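Local coordinates for protein BT_4661 (Bacteroides thetaiotaomicron, PDB 4AK1) that probably binds heparin or heparan sulfate at the bacterial surface, as a SusE-like protein of the heparin utilisation locus, at residues A335-A340 with V403-T408; I352-N357 with D383-I388; Y365-L370 with L378-D383; G397-Q402 with F416-T421. One frame throughout, in Å; residues are numbered along the deposited sequence.

The four contacts lie in one compact β-sandwich domain, their centres about 10 to 18 Å apart. Along the chain, interaction 3 is nested within interaction 2, and both lie inside the loop closed by interaction 1; interaction 4 follows interactions 2 and 3 and alternates with interaction 1. Interaction 4 zips strands 397-407 and 410-421 at the middle of the four-stranded sheet, and interaction 2 pairs residues of the three-stranded one. Interaction 3 packs one sheet against the other, while interaction 1 lays a loop on strand 397-407. Together they unite both sheets and their connections in one domain of a protein probably displayed at the cell surface.

Interaction 1: A335-A340 with V403-T408; sequences ANFGYA and VMATNT. With NA (sodium ion), chain B.
F337 turns CG away from its backbone N (chi1 177°), which carries its ring out of an irregular loop onto V403 and A405, while Y339, whose CG lies beside the backbone N (chi1 -56°), brings its phenol to V403 as well. The A405 methyl sits over one face of the F337 ring, CB lying 4.0 Å from the centroid in a CH-pi contact; alanine is small enough to let the ring come this close. At the ring edge, V403 O approaches F337 CE2 at 3.5 Å. Branched V403 serves both aromatics. Its CG1 meets the edge of the F337 ring, 3.8 Å from CZ. Its CG2 lies 3.9 Å from Y339 CE1. The phenol oxygen itself is hydrogen-bonded to G384 O. At the other end of the residue, Y339 O coordinates a sodium ion at 2.2 Å. Y339 N donates to one of the ion's waters, so the backbone is held at the metal while the ring is buried. The loop thus packs on strand 397-407, with A414 of strand 410-421, I386 of strand 386-388 and Y365 of strand 364-367 close around the contact.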
loop_
_atom_site.group_PDB
_atom_site.type_symbol
_atom_site.label_atom_id
_atom_site.label_comp_id
_atom_site.label_asym_id
_atom_site.label_seq_id
_atom_site.Cartn_x
_atom_site.Cartn_y
_atom_site.Cartn_z
ATOM N N ALA A 335 -4.025 -30.996 -43.406
ATOM C CA ALA A 335 -2.688 -30.567 -43.817
ATOM C C ALA A 335 -2.790 -29.165 -44.419
ATOM O O ALA A 335 -3.870 -28.753 -44.865
ATOM C CB ALA A 335 -2.088 -31.556 -44.812
ATOM N N ASN A 336 -1.678 -28.425 -44.398
ATOM C CA ASN A 336 -1.632 -27.056 -44.931
ATOM C C ASN A 336 -2.713 -26.165 -44.320
ATOM O O ASN A 336 -3.281 -25.305 -45.002
ATOM C CB ASN A 336 -1.746 -27.064 -46.477
ATOM C CG ASN A 336 -0.776 -28.031 -47.136
ATOM O OD1 ASN A 336 -1.130 -28.741 -48.101
ATOM N ND2 ASN A 336 0.448 -28.073 -46.633
ATOM N N PHE A 337 -3.019 -26.388 -43.044
ATOM C CA PHE A 337 -4.047 -25.605 -42.364
ATOM C C PHE A 337 -3.406 -24.356 -41.766
ATOM O O PHE A 337 -2.549 -24.459 -40.898
ATOM C CB PHE A 337 -4.785 -26.432 -41.291
ATOM C CG PHE A 337 -5.813 -25.642 -40.505
ATOM C CD1 PHE A 337 -6.706 -24.778 -41.151
ATOM C CD2 PHE A 337 -5.914 -25.788 -39.125
ATOM C CE1 PHE A 337 -7.648 -24.052 -40.429
ATOM C CE2 PHE A 337 -6.863 -25.079 -38.400
ATOM C CZ PHE A 337 -7.724 -24.202 -39.046
ATOM N N GLY A 338 -3.808 -23.186 -42.258
ATOM C CA GLY A 338 -3.270 -21.913 -41.773
ATOM C C GLY A 338 -3.980 -20.677 -42.290
ATOM O O GLY A 338 -4.801 -20.757 -43.225
ATOM N N TYR A 339 -3.693 -19.542 -41.658
ATOM C CA TYR A 339 -4.242 -18.247 -42.055
ATOM C C TYR A 339 -3.093 -17.263 -42.134
ATOM O O TYR A 339 -2.133 -17.370 -41.372
ATOM C CB TYR A 339 -5.248 -17.698 -41.020
ATOM C CG TYR A 339 -6.409 -18.620 -40.684
ATOM C CD1 TYR A 339 -6.261 -19.629 -39.735
ATOM C CD2 TYR A 339 -7.648 -18.492 -41.326
ATOM C CE1 TYR A 339 -7.306 -20.487 -39.425
ATOM C CE2 TYR A 339 -8.711 -19.343 -41.025
ATOM C CZ TYR A 339 -8.533 -20.341 -40.062
ATOM O OH TYR A 339 -9.546 -21.211 -39.723
ATOM N N ALA A 340 -3.198 -16.291 -43.032
ATOM C CA ALA A 340 -2.234 -15.194 -43.075
ATOM C C ALA A 340 -2.491 -14.241 -41.908
ATOM O O ALA A 340 -3.633 -14.104 -41.450
ATOM C CB ALA A 340 -2.368 -14.450 -44.403
ATOM N N VAL A 403 -7.266 -21.325 -34.089
ATOM C CA VAL A 403 -8.384 -22.134 -34.571
ATOM C C VAL A 403 -7.962 -23.588 -34.570
ATOM O O VAL A 403 -6.881 -23.937 -35.091
ATOM C CB VAL A 403 -8.828 -21.730 -35.997
ATOM C CG1 VAL A 403 -9.968 -22.630 -36.480
ATOM C CG2 VAL A 403 -9.272 -20.270 -36.036
ATOM N N MET A 404 -8.795 -24.441 -33.987
ATOM C CA MET A 404 -8.543 -25.871 -34.045
ATOM C C MET A 404 -9.436 -26.542 -35.078
ATOM O O MET A 404 -10.650 -26.357 -35.049
ATOM C CB MET A 404 -8.755 -26.537 -32.689
ATOM C CG MET A 404 -8.411 -28.028 -32.709
ATOM S SD MET A 404 -8.364 -28.731 -31.049
ATOM C CE MET A 404 -10.001 -28.348 -30.461
ATOM N N ALA A 405 -8.815 -27.309 -35.966
ATOM C CA ALA A 405 -9.509 -28.176 -36.926
ATOM C C ALA A 405 -9.403 -29.618 -36.483
ATOM O O ALA A 405 -8.330 -30.064 -36.082
ATOM C CB ALA A 405 -8.906 -28.027 -38.317
ATOM N N THR A 406 -10.495 -30.365 -36.611
ATOM C CA THR A 406 -10.539 -31.765 -36.152
ATOM C C THR A 406 -11.346 -32.626 -37.108
ATOM O O THR A 406 -12.439 -32.242 -37.515
ATOM C CB THR A 406 -11.210 -31.859 -34.759
ATOM O OG1 THR A 406 -10.423 -31.136 -33.809
ATOM C CG2 THR A 406 -11.367 -33.318 -34.285
ATOM N N ASN A 407 -10.795 -33.781 -37.449
ATOM C CA ASN A 407 -11.553 -34.857 -38.055
ATOM C C ASN A 407 -11.162 -36.175 -37.375
ATOM O O ASN A 407 -10.448 -36.160 -36.371
ATOM C CB ASN A 407 -11.412 -34.881 -39.601
ATOM C CG ASN A 407 -10.004 -35.197 -40.097
ATOM O OD1 ASN A 407 -9.109 -35.602 -39.347
ATOM N ND2 ASN A 407 -9.817 -35.048 -41.405
ATOM N N THR A 408 -11.611 -37.304 -37.920
ATOM C CA THR A 408 -11.369 -38.612 -37.300
ATOM C C THR A 408 -9.890 -39.017 -37.310
ATOM O O THR A 408 -9.486 -39.933 -36.590
ATOM C CB THR A 408 -12.203 -39.728 -37.971
ATOM O OG1 THR A 408 -11.953 -39.720 -39.375
ATOM C CG2 THR A 408 -13.689 -39.522 -37.747
HETATM NA NA NA B . -0.277 -18.486 -40.945
HETATM O O HOH W 1 -1.612 -19.925 -39.584
HETATM O O HOH W 2 0.036 -16.746 -39.306
HETATM O O HOH W 3 1.759 -19.640 -39.720
HETATM O O HOH W 4 0.968 -17.694 -42.012
#

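Interaction 2: I352-N357 with D383-I388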
loop_
_atom_site.group_PDB
_atom_site.type_symbol
_atom_site.label_atom_id
_atom_site.label_comp_id
_atom_site.label_asym_id
_atom_site.label_seq_id
_atom_site.Cartn_x
_atom_site.Cartn_y
_atom_site.Cartn_z
ATOM N N ILE A 352 -11.354 -13.410 -43.397
ATOM C CA ILE A 352 -10.102 -14.072 -43.053
ATOM C C ILE A 352 -10.208 -15.524 -43.516
ATOM O O ILE A 352 -10.805 -16.367 -42.838
ATOM C CB ILE A 352 -9.788 -13.952 -41.544
ATOM C CG1 ILE A 352 -9.712 -12.473 -41.139
ATOM C CG2 ILE A 352 -8.495 -14.687 -41.204
ATOM C CD1 ILE A 352 -9.681 -12.210 -39.644
ATOM N N ASN A 353 -9.681 -15.798 -44.706
ATOM C CA ASN A 353 -9.832 -17.122 -45.299
ATOM C C ASN A 353 -8.629 -17.997 -45.027
ATOM O O ASN A 353 -7.492 -17.512 -45.030
ATOM C CB ASN A 353 -10.093 -17.024 -46.800
ATOM C CG ASN A 353 -11.387 -16.290 -47.111
ATOM O OD1 ASN A 353 -12.426 -16.556 -46.497
ATOM N ND2 ASN A 353 -11.329 -15.348 -48.059
ATOM N N LYS A 354 -8.876 -19.277 -44.772
ATOM C CA LYS A 354 -7.771 -20.208 -44.617
ATOM C C LYS A 354 -7.065 -20.381 -45.961
ATOM O O LYS A 354 -7.670 -20.190 -47.024
ATOM C CB LYS A 354 -8.242 -21.554 -44.078
ATOM C CG LYS A 354 -9.036 -22.380 -45.065
ATOM C CD LYS A 354 -9.513 -23.678 -44.443
ATOM C CE LYS A 354 -10.422 -24.388 -45.424
ATOM N NZ LYS A 354 -10.903 -25.661 -44.835
ATOM N N ASN A 355 -5.793 -20.749 -45.904
ATOM C CA ASN A 355 -4.997 -20.950 -47.112
ATOM C C ASN A 355 -5.644 -21.980 -48.047
ATOM O O ASN A 355 -6.140 -23.020 -47.588
ATOM C CB ASN A 355 -3.573 -21.365 -46.748
ATOM C CG ASN A 355 -2.660 -21.452 -47.969
ATOM O OD1 ASN A 355 -2.605 -22.478 -48.650
ATOM N ND2 ASN A 355 -1.962 -20.375 -48.253
ATOM N N GLU A 356 -5.619 -21.678 -49.348
ATOM C CA GLU A 356 -6.295 -22.464 -50.385
ATOM C C GLU A 356 -5.741 -23.883 -50.578
ATOM O O GLU A 356 -6.387 -24.713 -51.218
ATOM C CB GLU A 356 -6.258 -21.702 -51.733
ATOM C CG GLU A 356 -4.855 -21.594 -52.342
ATOM C CD GLU A 356 -4.808 -20.863 -53.686
ATOM O OE1 GLU A 356 -5.852 -20.380 -54.162
ATOM O OE2 GLU A 356 -3.713 -20.774 -54.275
ATOM N N ASN A 357 -4.535 -24.151 -50.066
ATOM C CA ASN A 357 -3.943 -25.490 -50.164
ATOM C C ASN A 357 -4.416 -26.484 -49.092
ATOM O O ASN A 357 -3.934 -27.608 -49.059
ATOM C CB ASN A 357 -2.406 -25.416 -50.178
ATOM C CG ASN A 357 -1.868 -24.658 -51.383
ATOM O OD1 ASN A 357 -1.159 -23.653 -51.239
ATOM N ND2 ASN A 357 -2.212 -25.113 -52.559
ATOM N N ASP A 383 -16.642 -24.029 -43.145
ATOM C CA ASP A 383 -15.409 -24.310 -43.897
ATOM C C ASP A 383 -14.160 -23.832 -43.160
ATOM O O ASP A 383 -13.046 -24.025 -43.637
ATOM C CB ASP A 383 -15.462 -23.685 -45.298
ATOM C CG ASP A 383 -16.613 -24.216 -46.121
ATOM O OD1 ASP A 383 -16.580 -25.416 -46.470
ATOM O OD2 ASP A 383 -17.539 -23.425 -46.430
ATOM N N GLY A 384 -14.339 -23.209 -42.007
ATOM C CA GLY A 384 -13.192 -22.750 -41.225
ATOM C C GLY A 384 -12.715 -21.353 -41.592
ATOM O O GLY A 384 -11.690 -20.908 -41.092
ATOM N N ASN A 385 -13.437 -20.668 -42.483
ATOM C CA ASN A 385 -13.134 -19.270 -42.791
ATOM C C ASN A 385 -13.788 -18.345 -41.775
ATOM O O ASN A 385 -14.817 -18.695 -41.200
ATOM C CB ASN A 385 -13.589 -18.929 -44.221
ATOM C CG ASN A 385 -12.925 -19.805 -45.259
ATOM O OD1 ASN A 385 -11.703 -19.929 -45.290
ATOM N ND2 ASN A 385 -13.732 -20.425 -46.126
ATOM N N ILE A 386 -13.189 -17.173 -41.543
ATOM C CA ILE A 386 -13.636 -16.276 -40.485
ATOM C C ILE A 386 -14.173 -14.995 -41.115
ATOM O O ILE A 386 -13.555 -14.459 -42.037
ATOM C CB ILE A 386 -12.480 -15.939 -39.501
ATOM C CG1 ILE A 386 -12.007 -17.214 -38.782
ATOM C CG2 ILE A 386 -12.878 -14.860 -38.509
ATOM C CD1 ILE A 386 -10.611 -17.133 -38.192
ATOM N N ALA A 387 -15.328 -14.534 -40.634
ATOM C CA ALA A 387 -15.876 -13.236 -41.056
ATOM C C ALA A 387 -15.868 -12.235 -39.918
ATOM O O ALA A 387 -16.223 -12.566 -38.781
ATOM C CB ALA A 387 -17.286 -13.397 -41.614
ATOM N N ILE A 388 -15.431 -11.015 -40.227
ATOM C CA ILE A 388 -15.586 -9.856 -39.348
ATOM C C ILE A 388 -16.461 -8.862 -40.125
ATOM O O ILE A 388 -16.183 -8.585 -41.287
ATOM C CB ILE A 388 -14.208 -9.239 -38.985
ATOM C CG1 ILE A 388 -13.415 -10.216 -38.095
ATOM C CG2 ILE A 388 -14.361 -7.894 -38.254
ATOM C CD1 ILE A 388 -11.959 -9.849 -37.862
HETATM O O HOH W 5 -14.589 -15.347 -44.503
#
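D383 begins the contact with its backbone: D383 O accepts from K354 NZ at 3.0 Å, the ammonium tilted somewhat from the carbonyl plane. A lysine suits this place because its chain, fully extended beyond CG, spans the gap to the turn, and NZ also hydrogen-bonds Y365 OH and makes a cation-pi contact with F358. G384 follows with phi 88°, where a CB would be pressed against the carbonyl oxygen of D383, so glycine fits the turn. N385 then imitates a backbone acceptor: its CG stands beside its own backbone N (chi1 -59°), and OD1 receives K354 N at 2.9 Å within the carbonyl plane. The N353 amide crosses that of N385, their planes 83° apart, with N353 OD1 3.5 Å from N385 CB. At I386 true strand pairing takes over: I352 N to I386 O and I386 N to I352 O are both 2.8 Å long and nearly straight. I386 O has a second donor, a water that also donates to N353 OD1. The I352 and I386 side chains share one face of the sheet, turned to F416 of the facing sheet, and I388 adds CD1, 3.7 Å from I352 CD1. This is an antiparallel pair between strands 350-352 and 386-388, extended by an asparagine side chain, in the three-stranded layer of a β-sandwich.

Interaction 3: Y365-L370 with L378-D383; sequences YEFVNL and LALDLD
Aromatic residues of one sheet meet leucines of the other here: from edge strand 364-367, F367 packs against L378 and L380, on and beside edge strand 379-380, and Y365 against L380 and the turn that follows. End to end the segments run almost antiparallel, 166° apart, yet no clear hydrogen bond joins them, as expected where side chains fill the space between two layers. L380 is the central piece. Its chi1 of -162° sets CG beside the carbonyl carbon and sends CD2 over the centre of the F367 ring, 4.2 Å from the centroid and only 5° off the normal, a CH-pi contact; the same methyl lies 3.9 Å from Y365 CB. On the opposite face of the F367 ring, L370 CD1 from further along the same segment sits offset toward the rim, so the phenyl is held between two leucines. L378 comes in at a right angle, its CB 3.9 Å from F367 CZ. Leucine suits the places above and below the ring because its methyls can lie flat on a ring face; L378 and L380 also touch I386 of strand 386-388. Nearer the surface, the Y365 ring, its hydroxyl held by K354, lies along the backbone of the turn, its CE1 3.5 Å from L382 O, which approaches the edge near the ring plane. The turn is shaped by D381, whose OD1 accepts D383 N at 2.8 Å, from above the carboxylate plane, and N385 N as well. The result is the lateral edge of a β-sandwich, where the outermost strands of two sheets close over apolar side chains beside an Asx turn.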
loop_
_atom_site.group_PDB
_atom_site.type_symbol
_atom_site.label_atom_id
_atom_site.label_comp_id
_atom_site.label_asym_id
_atom_site.label_seq_id
_atom_site.Cartn_x
_atom_site.Cartn_y
_atom_site.Cartn_z
ATOM N N TYR A 365 -14.403 -27.112 -36.927
ATOM C CA TYR A 365 -13.522 -26.032 -36.448
ATOM C C TYR A 365 -14.045 -25.388 -35.168
ATOM O O TYR A 365 -15.253 -25.230 -34.994
ATOM C CB TYR A 365 -13.345 -24.945 -37.529
ATOM C CG TYR A 365 -12.926 -25.491 -38.894
ATOM C CD1 TYR A 365 -13.878 -25.923 -39.822
ATOM C CD2 TYR A 365 -11.591 -25.575 -39.240
ATOM C CE1 TYR A 365 -13.497 -26.416 -41.061
ATOM C CE2 TYR A 365 -11.191 -26.083 -40.471
ATOM C CZ TYR A 365 -12.148 -26.497 -41.380
ATOM O OH TYR A 365 -11.739 -26.994 -42.598
ATOM N N GLU A 366 -13.135 -24.989 -34.282
ATOM C CA GLU A 366 -13.500 -24.136 -33.143
ATOM C C GLU A 366 -12.344 -23.199 -32.770
ATOM O O GLU A 366 -11.187 -23.540 -33.022
ATOM C CB GLU A 366 -13.906 -24.991 -31.930
ATOM C CG GLU A 366 -12.778 -25.806 -31.310
ATOM C CD GLU A 366 -13.277 -26.819 -30.287
ATOM O OE1 GLU A 366 -13.854 -27.842 -30.701
ATOM O OE2 GLU A 366 -13.070 -26.616 -29.069
ATOM N N PHE A 367 -12.661 -22.036 -32.190
ATOM C CA PHE A 367 -11.641 -21.155 -31.604
ATOM C C PHE A 367 -11.037 -21.773 -30.349
ATOM O O PHE A 367 -11.739 -22.445 -29.583
ATOM C CB PHE A 367 -12.212 -19.776 -31.254
ATOM C CG PHE A 367 -12.561 -18.937 -32.458
ATOM C CD1 PHE A 367 -11.574 -18.561 -33.381
ATOM C CD2 PHE A 367 -13.877 -18.531 -32.676
ATOM C CE1 PHE A 367 -11.908 -17.799 -34.500
ATOM C CE2 PHE A 367 -14.212 -17.767 -33.782
ATOM C CZ PHE A 367 -13.227 -17.405 -34.697
ATOM N N VAL A 368 -9.744 -21.528 -30.138
ATOM C CA VAL A 368 -9.050 -21.945 -28.920
ATOM C C VAL A 368 -8.661 -20.675 -28.176
ATOM O O VAL A 368 -7.900 -19.855 -28.717
ATOM C CB VAL A 368 -7.753 -22.737 -29.218
ATOM C CG1 VAL A 368 -7.071 -23.181 -27.917
ATOM C CG2 VAL A 368 -8.028 -23.959 -30.079
ATOM N N ASN A 369 -9.191 -20.499 -26.962
ATOM C CA ASN A 369 -8.837 -19.349 -26.126
ATOM C C ASN A 369 -8.920 -17.998 -26.854
ATOM O O ASN A 369 -7.983 -17.191 -26.801
ATOM C CB ASN A 369 -7.445 -19.556 -25.514
ATOM C CG ASN A 369 -7.407 -20.750 -24.566
ATOM O OD1 ASN A 369 -8.355 -20.966 -23.801
ATOM N ND2 ASN A 369 -6.327 -21.520 -24.605
ATOM N N LEU A 370 -10.045 -17.760 -27.529
ATOM C CA LEU A 370 -10.260 -16.490 -28.217
ATOM C C LEU A 370 -10.169 -15.321 -27.207
ATOM O O LEU A 370 -10.784 -15.371 -26.132
ATOM C CB LEU A 370 -11.601 -16.489 -28.957
ATOM C CG LEU A 370 -11.890 -15.329 -29.930
ATOM C CD1 LEU A 370 -11.004 -15.425 -31.165
ATOM C CD2 LEU A 370 -13.358 -15.320 -30.316
ATOM N N LEU A 378 -15.818 -12.185 -34.201
ATOM C CA LEU A 378 -15.307 -13.050 -35.254
ATOM C C LEU A 378 -16.232 -14.244 -35.392
ATOM O O LEU A 378 -16.567 -14.888 -34.392
ATOM C CB LEU A 378 -13.874 -13.536 -34.927
ATOM C CG LEU A 378 -12.672 -12.643 -35.305
ATOM C CD1 LEU A 378 -12.686 -11.329 -34.540
ATOM C CD2 LEU A 378 -11.337 -13.346 -35.083
ATOM N N ALA A 379 -16.649 -14.542 -36.616
ATOM C CA ALA A 379 -17.504 -15.717 -36.855
ATOM C C ALA A 379 -16.789 -16.751 -37.714
ATOM O O ALA A 379 -16.297 -16.437 -38.799
ATOM C CB ALA A 379 -18.828 -15.302 -37.502
ATOM N N LEU A 380 -16.749 -17.986 -37.217
ATOM C CA LEU A 380 -16.149 -19.105 -37.917
ATOM C C LEU A 380 -17.223 -19.876 -38.698
ATOM O O LEU A 380 -18.211 -20.323 -38.109
ATOM C CB LEU A 380 -15.495 -19.999 -36.871
ATOM C CG LEU A 380 -14.443 -21.050 -37.165
ATOM C CD1 LEU A 380 -13.312 -20.534 -38.048
ATOM C CD2 LEU A 380 -13.927 -21.533 -35.811
ATOM N N ASP A 381 -17.054 -20.025 -40.013
ATOM C CA ASP A 381 -18.053 -20.780 -40.784
ATOM C C ASP A 381 -17.688 -22.253 -40.855
ATOM O O ASP A 381 -16.630 -22.670 -40.346
ATOM C CB ASP A 381 -18.343 -20.159 -42.171
ATOM C CG ASP A 381 -17.186 -20.308 -43.164
ATOM O OD1 ASP A 381 -16.405 -21.287 -43.105
ATOM O OD2 ASP A 381 -17.075 -19.425 -44.045
ATOM N N LEU A 382 -18.550 -23.040 -41.500
ATOM C CA LEU A 382 -18.388 -24.494 -41.515
ATOM C C LEU A 382 -17.189 -24.948 -42.349
ATOM O O LEU A 382 -16.761 -26.103 -42.257
ATOM C CB LEU A 382 -19.690 -25.183 -41.960
ATOM C CG LEU A 382 -20.867 -25.086 -40.962
ATOM C CD1 LEU A 382 -22.155 -25.699 -41.518
ATOM C CD2 LEU A 382 -20.503 -25.720 -39.619
ATOM N N ASP A 383 -16.642 -24.029 -43.145
ATOM C CA ASP A 383 -15.409 -24.310 -43.897
ATOM C C ASP A 383 -14.160 -23.832 -43.160
ATOM O O ASP A 383 -13.046 -24.025 -43.637
ATOM C CB ASP A 383 -15.462 -23.685 -45.298
ATOM C CG ASP A 383 -16.613 -24.216 -46.121
ATOM O OD1 ASP A 383 -16.580 -25.416 -46.470
ATOM O OD2 ASP A 383 -17.539 -23.425 -46.430
#

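Interaction 4: G397-Q402 with F416-T421; sequences GQYTVQ and FTLTIT
L418 O takes the N-H of Y399 at 2.7 Å, the shortest backbone bond between these strands, and Q398 CA lies 3.5 Å from the same oxygen in a CA-H...O contact. Y399 O receives L418 N in return, and two further hydrogen-bonded pairs, G397 with I420 and V401 with F416, carry the antiparallel ladder to six bonds. G397 fits its place because at its backbone angles a CB would meet the preceding carbonyl oxygen. On one face of the sheet F416 has CG lodged between its backbone N and carbonyl carbon (chi1 66°), which lays its ring alongside V401; V401 CB stands over the face, 3.8 Å from the centroid and offset toward the rim. A β-branched valine offers this ring a broad apolar flank, and I352 and I386 pack on it too. On the same face, Y399 turns a ring edge to I420, its CE2 4.5 Å from I420 CG1. The other face is more polar. One water bridges T400 OG1 at 2.7 Å and T417 OG1 at 2.8 Å, and T417 OG1 is also hydrogen-bonded to T415 OG1 of the second subunit. There the T417 methyl, CG2, lies 3.5 Å from Q398 CG. This is a β-hairpin of strands 397-407 and 410-421, slightly twisted with 158° between the strand directions, and its two strands form the middle of the four-stranded sheet in a two-sheet sandwich, consistent with an immunoglobulin-like fold.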
loop_
_atom_site.group_PDB
_atom_site.type_symbol
_atom_site.label_atom_id
_atom_site.label_comp_id
_atom_site.label_asym_id
_atom_site.label_seq_id
_atom_site.Cartn_x
_atom_site.Cartn_y
_atom_site.Cartn_z
ATOM N N GLY A 397 -5.741 -2.580 -31.484
ATOM C CA GLY A 397 -4.822 -3.419 -30.742
ATOM C C GLY A 397 -4.360 -4.585 -31.579
ATOM O O GLY A 397 -4.735 -4.716 -32.744
ATOM N N GLN A 398 -3.533 -5.426 -30.985
ATOM C CA GLN A 398 -3.013 -6.581 -31.681
ATOM C C GLN A 398 -3.455 -7.849 -30.935
ATOM O O GLN A 398 -3.400 -7.914 -29.697
ATOM C CB GLN A 398 -1.490 -6.501 -31.776
ATOM C CG GLN A 398 -0.888 -7.615 -32.627
ATOM C CD GLN A 398 0.561 -7.379 -33.004
ATOM O OE1 GLN A 398 1.473 -7.626 -32.201
ATOM N NE2 GLN A 398 0.790 -6.941 -34.249
ATOM N N TYR A 399 -3.888 -8.850 -31.692
ATOM C CA TYR A 399 -4.524 -10.016 -31.108
ATOM C C TYR A 399 -3.948 -11.273 -31.697
ATOM O O TYR A 399 -3.680 -11.327 -32.899
ATOM C CB TYR A 399 -6.039 -9.990 -31.378
ATOM C CG TYR A 399 -6.727 -8.743 -30.876
ATOM C CD1 TYR A 399 -7.170 -8.650 -29.549
ATOM C CD2 TYR A 399 -6.918 -7.642 -31.720
ATOM C CE1 TYR A 399 -7.803 -7.503 -29.084
ATOM C CE2 TYR A 399 -7.534 -6.490 -31.261
ATOM C CZ TYR A 399 -7.979 -6.429 -29.950
ATOM O OH TYR A 399 -8.584 -5.273 -29.507
ATOM N N THR A 400 -3.790 -12.292 -30.857
ATOM C CA THR A 400 -3.430 -13.624 -31.326
ATOM C C THR A 400 -4.694 -14.489 -31.405
ATOM O O THR A 400 -5.429 -14.603 -30.430
ATOM C CB THR A 400 -2.409 -14.256 -30.361
ATOM O OG1 THR A 400 -1.309 -13.355 -30.208
ATOM C CG2 THR A 400 -1.892 -15.600 -30.901
ATOM N N VAL A 401 -4.955 -15.085 -32.567
ATOM C CA VAL A 401 -6.161 -15.900 -32.760
ATOM C C VAL A 401 -5.765 -17.339 -33.067
ATOM O O VAL A 401 -4.892 -17.575 -33.900
ATOM C CB VAL A 401 -7.036 -15.348 -33.914
ATOM C CG1 VAL A 401 -8.332 -16.147 -34.069
ATOM C CG2 VAL A 401 -7.344 -13.876 -33.700
ATOM N N GLN A 402 -6.414 -18.305 -32.417
ATOM C CA GLN A 402 -6.144 -19.720 -32.705
ATOM C C GLN A 402 -7.395 -20.460 -33.085
ATOM O O GLN A 402 -8.444 -20.265 -32.456
ATOM C CB GLN A 402 -5.586 -20.431 -31.492
ATOM C CG GLN A 402 -4.188 -20.050 -31.111
ATOM C CD GLN A 402 -3.735 -20.921 -29.966
ATOM O OE1 GLN A 402 -4.166 -20.714 -28.834
ATOM N NE2 GLN A 402 -2.934 -21.928 -30.263
ATOM N N PHE A 416 -2.913 -17.090 -36.085
ATOM C CA PHE A 416 -2.543 -15.873 -36.806
ATOM C C PHE A 416 -2.629 -14.671 -35.898
ATOM O O PHE A 416 -3.248 -14.717 -34.812
ATOM C CB PHE A 416 -3.382 -15.647 -38.094
ATOM C CG PHE A 416 -4.854 -15.376 -37.845
ATOM C CD1 PHE A 416 -5.759 -16.434 -37.718
ATOM C CD2 PHE A 416 -5.342 -14.075 -37.765
ATOM C CE1 PHE A 416 -7.117 -16.199 -37.511
ATOM C CE2 PHE A 416 -6.703 -13.822 -37.551
ATOM C CZ PHE A 416 -7.596 -14.889 -37.423
ATOM N N THR A 417 -2.006 -13.589 -36.354
ATOM C CA THR A 417 -2.062 -12.312 -35.664
ATOM C C THR A 417 -3.014 -11.351 -36.392
ATOM O O THR A 417 -2.910 -11.168 -37.611
ATOM C CB THR A 417 -0.645 -11.721 -35.546
ATOM O OG1 THR A 417 0.157 -12.613 -34.756
ATOM C CG2 THR A 417 -0.651 -10.328 -34.894
ATOM N N LEU A 418 -3.935 -10.759 -35.633
ATOM C CA LEU A 418 -4.885 -9.761 -36.140
ATOM C C LEU A 418 -4.543 -8.404 -35.517
ATOM O O LEU A 418 -4.538 -8.268 -34.290
ATOM C CB LEU A 418 -6.328 -10.167 -35.765
ATOM C CG LEU A 418 -7.402 -9.090 -35.960
ATOM C CD1 LEU A 418 -7.589 -8.811 -37.451
ATOM C CD2 LEU A 418 -8.718 -9.480 -35.293
ATOM N N THR A 419 -4.250 -7.407 -36.348
ATOM C CA THR A 419 -3.859 -6.084 -35.837
ATOM C C THR A 419 -4.851 -5.067 -36.349
ATOM O O THR A 419 -5.040 -4.951 -37.571
ATOM C CB THR A 419 -2.407 -5.720 -36.269
ATOM O OG1 THR A 419 -1.523 -6.759 -35.837
ATOM C CG2 THR A 419 -1.951 -4.404 -35.653
ATOM N N ILE A 420 -5.508 -4.357 -35.428
ATOM C CA ILE A 420 -6.480 -3.319 -35.790
ATOM C C ILE A 420 -5.903 -1.957 -35.430
ATOM O O ILE A 420 -5.493 -1.736 -34.288
ATOM C CB ILE A 420 -7.837 -3.495 -35.049
ATOM C CG1 ILE A 420 -8.451 -4.880 -35.325
ATOM C CG2 ILE A 420 -8.811 -2.351 -35.385
ATOM C CD1 ILE A 420 -8.764 -5.177 -36.791
ATOM N N THR A 421 -5.844 -1.057 -36.407
ATOM C CA THR A 421 -5.356 0.298 -36.166
ATOM C C THR A 421 -6.479 1.312 -36.432
ATOM O O THR A 421 -7.581 0.941 -36.849
ATOM C CB THR A 421 -4.132 0.638 -37.038
ATOM O OG1 THR A 421 -4.488 0.527 -38.419
ATOM C CG2 THR A 421 -2.924 -0.273 -36.724
HETATM O O HOH W 6 0.461 -12.331 -31.978
#